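Local coordinates for protein pilus tip adhesin Cpa (Streptococcus pyogenes, PDB 4C0Z) that is a component of the streptococcal pilus tip and, seen here as its N-terminal thioester domain, can attach covalently to host-cell surface targets through reactive thioester bonds, at residues 21-26 against 39-44; 104-109 against 128-133. All coordinates share one frame; numbering follows the deposited sequence.

Interaction 1: residues 21-26 against 39-44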
loop_
_atom_site.group_PDB
_atom_site.type_symbol
_atom_site.label_atom_id
_atom_site.label_comp_id
_atom_site.label_asym_id
_atom_site.label_seq_id
_atom_site.Cartn_x
_atom_site.Cartn_y
_atom_site.Cartn_z
ATOM N N GLY I 21 5.381 16.676 6.649
ATOM C CA GLY I 21 5.313 15.245 6.910
ATOM C C GLY I 21 6.325 14.545 6.036
ATOM O O GLY I 21 6.370 14.791 4.835
ATOM N N TYR I 22 7.161 13.703 6.625
ATOM C CA TYR I 22 8.258 13.057 5.900
ATOM C C TYR I 22 8.682 11.747 6.515
ATOM O O TYR I 22 8.364 11.453 7.666
ATOM C CB TYR I 22 9.496 14.017 5.907
ATOM C CG TYR I 22 9.857 14.551 7.285
ATOM C CD1 TYR I 22 9.108 15.569 7.878
ATOM C CD2 TYR I 22 10.898 13.995 8.023
ATOM C CE1 TYR I 22 9.406 16.040 9.152
ATOM C CE2 TYR I 22 11.201 14.457 9.310
ATOM C CZ TYR I 22 10.460 15.494 9.859
ATOM O OH TYR I 22 10.719 16.004 11.105
ATOM N N ASP I 23 9.473 10.990 5.770
ATOM C CA ASP I 23 10.063 9.781 6.283
ATOM C C ASP I 23 11.527 10.169 6.734
ATOM O O ASP I 23 12.334 10.589 5.904
ATOM C CB ASP I 23 10.067 8.686 5.185
ATOM C CG ASP I 23 10.440 7.296 5.682
ATOM O OD1 ASP I 23 10.686 7.138 6.902
ATOM O OD2 ASP I 23 10.382 6.352 4.883
ATOM N N SER I 24 11.834 10.037 8.033
ATOM C CA SER I 24 13.161 10.329 8.576
ATOM C C SER I 24 14.137 9.137 8.411
ATOM O O SER I 24 15.339 9.297 8.672
ATOM C CB SER I 24 13.083 10.785 10.031
ATOM O OG SER I 24 12.773 9.704 10.896
ATOM N N TYR I 25 13.637 7.949 7.963
ATOM C CA TYR I 25 14.525 6.821 7.690
ATOM C C TYR I 25 15.086 7.129 6.301
ATOM O O TYR I 25 14.529 6.738 5.278
ATOM C CB TYR I 25 13.782 5.463 7.723
ATOM C CG TYR I 25 14.742 4.303 7.554
ATOM C CD1 TYR I 25 15.665 3.986 8.548
ATOM C CD2 TYR I 25 14.768 3.560 6.379
ATOM C CE1 TYR I 25 16.560 2.931 8.391
ATOM C CE2 TYR I 25 15.660 2.504 6.211
ATOM C CZ TYR I 25 16.542 2.182 7.228
ATOM O OH TYR I 25 17.436 1.157 7.060
ATOM N N SER I 26 16.176 7.899 6.300
ATOM C CA SER I 26 16.815 8.498 5.141
ATOM C C SER I 26 18.326 8.697 5.453
ATOM O O SER I 26 18.734 8.486 6.587
ATOM C CB SER I 26 16.150 9.852 4.916
ATOM O OG SER I 26 16.621 10.499 3.753
ATOM N N HIS I 39 10.676 2.447 7.938
ATOM C CA HIS I 39 10.146 3.806 7.875
ATOM C C HIS I 39 10.203 4.380 9.249
ATOM O O HIS I 39 10.136 3.639 10.237
ATOM C CB HIS I 39 8.685 3.848 7.345
ATOM C CG HIS I 39 8.559 3.278 5.973
ATOM N ND1 HIS I 39 8.886 4.019 4.855
ATOM C CD2 HIS I 39 8.244 2.017 5.590
ATOM C CE1 HIS I 39 8.755 3.198 3.830
ATOM N NE2 HIS I 39 8.348 1.989 4.223
ATOM N N ASN I 40 10.316 5.709 9.321
ATOM C CA ASN I 40 10.271 6.436 10.567
ATOM C C ASN I 40 9.652 7.777 10.238
ATOM O O ASN I 40 10.340 8.771 10.043
ATOM C CB ASN I 40 11.643 6.546 11.257
ATOM C CG ASN I 40 11.538 6.995 12.694
ATOM O OD1 ASN I 40 10.524 7.565 13.141
ATOM N ND2 ASN I 40 12.595 6.755 13.458
ATOM N N LEU I 41 8.336 7.769 10.114
ATOM C CA LEU I 41 7.554 8.934 9.734
ATOM C C LEU I 41 7.434 9.932 10.837
ATOM O O LEU I 41 7.251 9.576 12.009
ATOM C CB LEU I 41 6.177 8.541 9.171
ATOM C CG LEU I 41 6.158 7.416 8.128
ATOM C CD1 LEU I 41 4.748 6.971 7.817
ATOM C CD2 LEU I 41 6.911 7.799 6.874
ATOM N N LYS I 42 7.582 11.195 10.458
ATOM C CA LYS I 42 7.526 12.321 11.384
ATOM C C LYS I 42 6.719 13.467 10.809
ATOM O O LYS I 42 6.604 13.591 9.593
ATOM C CB LYS I 42 8.954 12.823 11.690
ATOM C CG LYS I 42 9.510 12.393 13.039
ATOM C CD LYS I 42 9.993 10.967 13.108
ATOM C CE LYS I 42 11.117 10.783 14.094
ATOM N NZ LYS I 42 10.739 9.864 15.193
ATOM N N VAL I 43 6.181 14.300 11.693
ATOM C CA VAL I 43 5.516 15.563 11.373
ATOM C C VAL I 43 6.134 16.627 12.261
ATOM O O VAL I 43 6.420 16.358 13.434
ATOM C CB VAL I 43 3.955 15.604 11.427
ATOM C CG1 VAL I 43 3.332 14.702 10.384
ATOM C CG2 VAL I 43 3.411 15.293 12.825
ATOM N N ASN I 44 6.367 17.825 11.704
ATOM C CA ASN I 44 6.853 18.980 12.463
ATOM C C ASN I 44 6.381 20.281 11.782
ATOM O O ASN I 44 5.952 20.257 10.620
ATOM C CB ASN I 44 8.365 18.921 12.757
ATOM C CG ASN I 44 9.278 19.492 11.705
ATOM O OD1 ASN I 44 9.043 19.412 10.511
ATOM N ND2 ASN I 44 10.385 20.014 12.141
#

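Interaction 2: residues 104-109 against 128-133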
loop_
_atom_site.group_PDB
_atom_site.type_symbol
_atom_site.label_atom_id
_atom_site.label_comp_id
_atom_site.label_asym_id
_atom_site.label_seq_id
_atom_site.Cartn_x
_atom_site.Cartn_y
_atom_site.Cartn_z
ATOM N N ARG I 104 -5.171 3.478 21.522
ATOM C CA ARG I 104 -4.616 2.390 22.339
ATOM C C ARG I 104 -3.312 1.843 21.749
ATOM O O ARG I 104 -2.378 1.564 22.502
ATOM C CB ARG I 104 -5.622 1.252 22.538
ATOM C CG ARG I 104 -6.422 1.391 23.804
ATOM C CD ARG I 104 -7.250 0.159 24.123
ATOM N NE ARG I 104 -8.338 -0.040 23.163
ATOM C CZ ARG I 104 -9.551 0.496 23.273
ATOM N NH1 ARG I 104 -9.847 1.285 24.298
ATOM N NH2 ARG I 104 -10.474 0.252 22.355
ATOM N N ILE I 105 -3.244 1.720 20.407
ATOM C CA ILE I 105 -2.061 1.236 19.697
ATOM C C ILE I 105 -0.922 2.227 19.867
ATOM O O ILE I 105 0.192 1.807 20.163
ATOM C CB ILE I 105 -2.345 0.924 18.201
ATOM C CG1 ILE I 105 -3.243 -0.319 18.065
ATOM C CG2 ILE I 105 -1.038 0.746 17.396
ATOM C CD1 ILE I 105 -3.873 -0.451 16.701
ATOM N N LEU I 106 -1.194 3.527 19.680
ATOM C CA LEU I 106 -0.173 4.556 19.800
ATOM C C LEU I 106 0.362 4.662 21.226
ATOM O O LEU I 106 1.572 4.773 21.407
ATOM C CB LEU I 106 -0.681 5.906 19.255
ATOM C CG LEU I 106 -1.022 5.949 17.755
ATOM C CD1 LEU I 106 -1.469 7.327 17.318
ATOM C CD2 LEU I 106 0.157 5.534 16.902
ATOM N N TYR I 107 -0.529 4.531 22.228
ATOM C CA TYR I 107 -0.217 4.559 23.659
ATOM C C TYR I 107 0.666 3.382 24.078
ATOM O O TYR I 107 1.535 3.544 24.929
ATOM C CB TYR I 107 -1.523 4.565 24.467
ATOM C CG TYR I 107 -1.365 4.824 25.950
ATOM C CD1 TYR I 107 -1.020 6.086 26.425
ATOM C CD2 TYR I 107 -1.655 3.832 26.885
ATOM C CE1 TYR I 107 -0.874 6.331 27.787
ATOM C CE2 TYR I 107 -1.546 4.074 28.252
ATOM C CZ TYR I 107 -1.162 5.328 28.699
ATOM O OH TYR I 107 -1.080 5.587 30.041
ATOM N N ASN I 108 0.454 2.214 23.464
ATOM C CA ASN I 108 1.180 0.978 23.755
ATOM C C ASN I 108 2.345 0.652 22.825
ATOM O O ASN I 108 3.153 -0.229 23.147
ATOM C CB ASN I 108 0.212 -0.197 23.788
ATOM C CG ASN I 108 -0.546 -0.265 25.071
ATOM O OD1 ASN I 108 -0.058 -0.805 26.068
ATOM N ND2 ASN I 108 -1.726 0.342 25.087
ATOM N N GLY I 109 2.407 1.332 21.680
ATOM C CA GLY I 109 3.424 1.109 20.663
ATOM C C GLY I 109 4.622 2.016 20.762
ATOM O O GLY I 109 4.844 2.648 21.794
ATOM N N LEU I 128 7.733 -0.611 12.900
ATOM C CA LEU I 128 7.162 -1.529 11.917
ATOM C C LEU I 128 5.950 -2.310 12.497
ATOM O O LEU I 128 4.935 -2.418 11.829
ATOM C CB LEU I 128 8.258 -2.478 11.405
ATOM C CG LEU I 128 7.945 -3.228 10.143
ATOM C CD1 LEU I 128 9.141 -3.252 9.229
ATOM C CD2 LEU I 128 7.531 -4.643 10.457
ATOM N N VAL I 129 6.050 -2.815 13.735
ATOM C CA VAL I 129 4.954 -3.525 14.419
ATOM C C VAL I 129 3.775 -2.563 14.632
ATOM O O VAL I 129 2.637 -2.903 14.275
ATOM C CB VAL I 129 5.404 -4.184 15.751
ATOM C CG1 VAL I 129 4.217 -4.706 16.555
ATOM C CG2 VAL I 129 6.386 -5.307 15.490
ATOM N N THR I 130 4.056 -1.371 15.194
ATOM C CA THR I 130 3.050 -0.335 15.461
ATOM C C THR I 130 2.309 0.053 14.173
ATOM O O THR I 130 1.074 0.083 14.161
ATOM C CB THR I 130 3.678 0.864 16.169
ATOM O OG1 THR I 130 4.469 0.394 17.261
ATOM C CG2 THR I 130 2.634 1.861 16.666
ATOM N N GLN I 131 3.066 0.308 13.096
ATOM C CA GLN I 131 2.525 0.661 11.785
ATOM C C GLN I 131 1.579 -0.414 11.245
ATOM O O GLN I 131 0.506 -0.082 10.733
ATOM C CB GLN I 131 3.652 0.985 10.792
ATOM C CG GLN I 131 3.168 1.410 9.389
ATOM C CD GLN I 131 2.417 2.712 9.423
ATOM O OE1 GLN I 131 3.019 3.778 9.400
ATOM N NE2 GLN I 131 1.088 2.659 9.525
ATOM N N ASN I 132 1.977 -1.690 11.386
ATOM C CA ASN I 132 1.169 -2.836 10.977
ATOM C C ASN I 132 -0.116 -2.950 11.781
ATOM O O ASN I 132 -1.150 -3.247 11.201
ATOM C CB ASN I 132 1.985 -4.120 10.983
ATOM C CG ASN I 132 2.660 -4.317 9.644
ATOM O OD1 ASN I 132 2.134 -5.002 8.786
ATOM N ND2 ASN I 132 3.763 -3.615 9.370
ATOM N N ALA I 133 -0.074 -2.627 13.087
ATOM C CA ALA I 133 -1.258 -2.608 13.945
ATOM C C ALA I 133 -2.187 -1.435 13.533
ATOM O O ALA I 133 -3.404 -1.612 13.459
ATOM C CB ALA I 133 -0.849 -2.494 15.404
#

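Interaction 1: residues 21-26 against 39-44
Tyr22 and Lys42 form the hydrogen-bonded pair of an antiparallel strand contact, buried where strands 19-23 and 41-44 run side by side in the barrel. Tyr22 N gives to Lys42 O at 3.0 Å and Lys42 N returns the bond to Tyr22 O at 2.9 Å. The Tyr22 ring takes the crowded position between the backbone N and the carbonyl carbon (chi1 50°), which folds it back over the partner strand; Lys42 CB then lies over one ring face, 3.6 Å from Tyr22 CZ, while Tyr22 OH bonds to Glu50. At the end of the strand, side chains join the backbone pairing. Asp23 divides its oxygens: OD1 receives Asn40 N almost straight at 2.8 Å and, from the opposite face of the carboxylate, Tyr25 N, which makes an Asx turn; OD2 takes His39 ND1 at 2.8 Å, in a His-carboxylate hydrogen bond that helps set the turn of the imidazole, which also stacks on Phe62. Asn40 O is gripped twice, by Ser24 N and by Ser24 OG at 2.7 Å. Lys42 bends back to bring NZ 3.1 Å from Asn40 OD1, and Gln52 bonds to both groups. Next to the carboxylate, Leu41 CD2 packs on Asp23 CB.

Interaction 2: residues 104-109 against 128-133
Ile105 meets Thr130 and Ala133 in a buried, nearly antiparallel helix-helix contact (172° between the short axes) that joins the C-terminal end of helix 98-108 to the middle of helix 123-138 within the thioester domain. The axes stay 9.9 Å apart, and the interface is small and mainly apolar. Ile105 supplies both of its branches. CG2 reaches across to Ala133 CB at 3.8 Å and to Thr130 CG2 at 3.9 Å. The longer branch is extended, laying CD1 against the backbone of Ala133, 3.5 Å from Ala133 O. Ile105 and Thr130 lie alongside each other, pointing opposite ways. Leu106 sets out away from the partner helix, yet its CD2 swings back to make a looser contact with the Thr130 methyl; its side chain also packs on Leu207 and Ala209 of strand 205-211. Thr130 divides its two branches between apolar and polar surroundings. With CG2 turned to Ile105, OG1 sits anti to the carbonyl carbon (chi1 -48°), hydrogen-bonded to Ala126 O one turn back and to Tyr110 N just beyond the other helix. Gly109, where the chain turns out of helix 98-108, has no CB to run into the Thr130 methyl CG2, and the backbones come close here: Gly109 CA is 3.6 Å from Thr130 OG1.

How the interactions relate
Helix 123-138 connects the two contacts, whose centres lie 16 Å apart. Interaction 1 belongs to the barrel and interaction 2 to the helices packed beside it; they touch where Leu41 CD1 comes within 4.0 Å of Gln131 OE1. Gln131 projects from the side of its helix away from interaction 2, and its NE2 bonds to the backbone O of Cys55, the cysteine of the Cys55-Gln204 thioester cross-link. Leu41 also packs on Cys55, and its side chain is about 7 Å from the bound spermidine, against about 14 Å for the side chain of Thr130. Interaction 1 therefore reaches the reactive site through Leu41, whereas interaction 2 is farther from it.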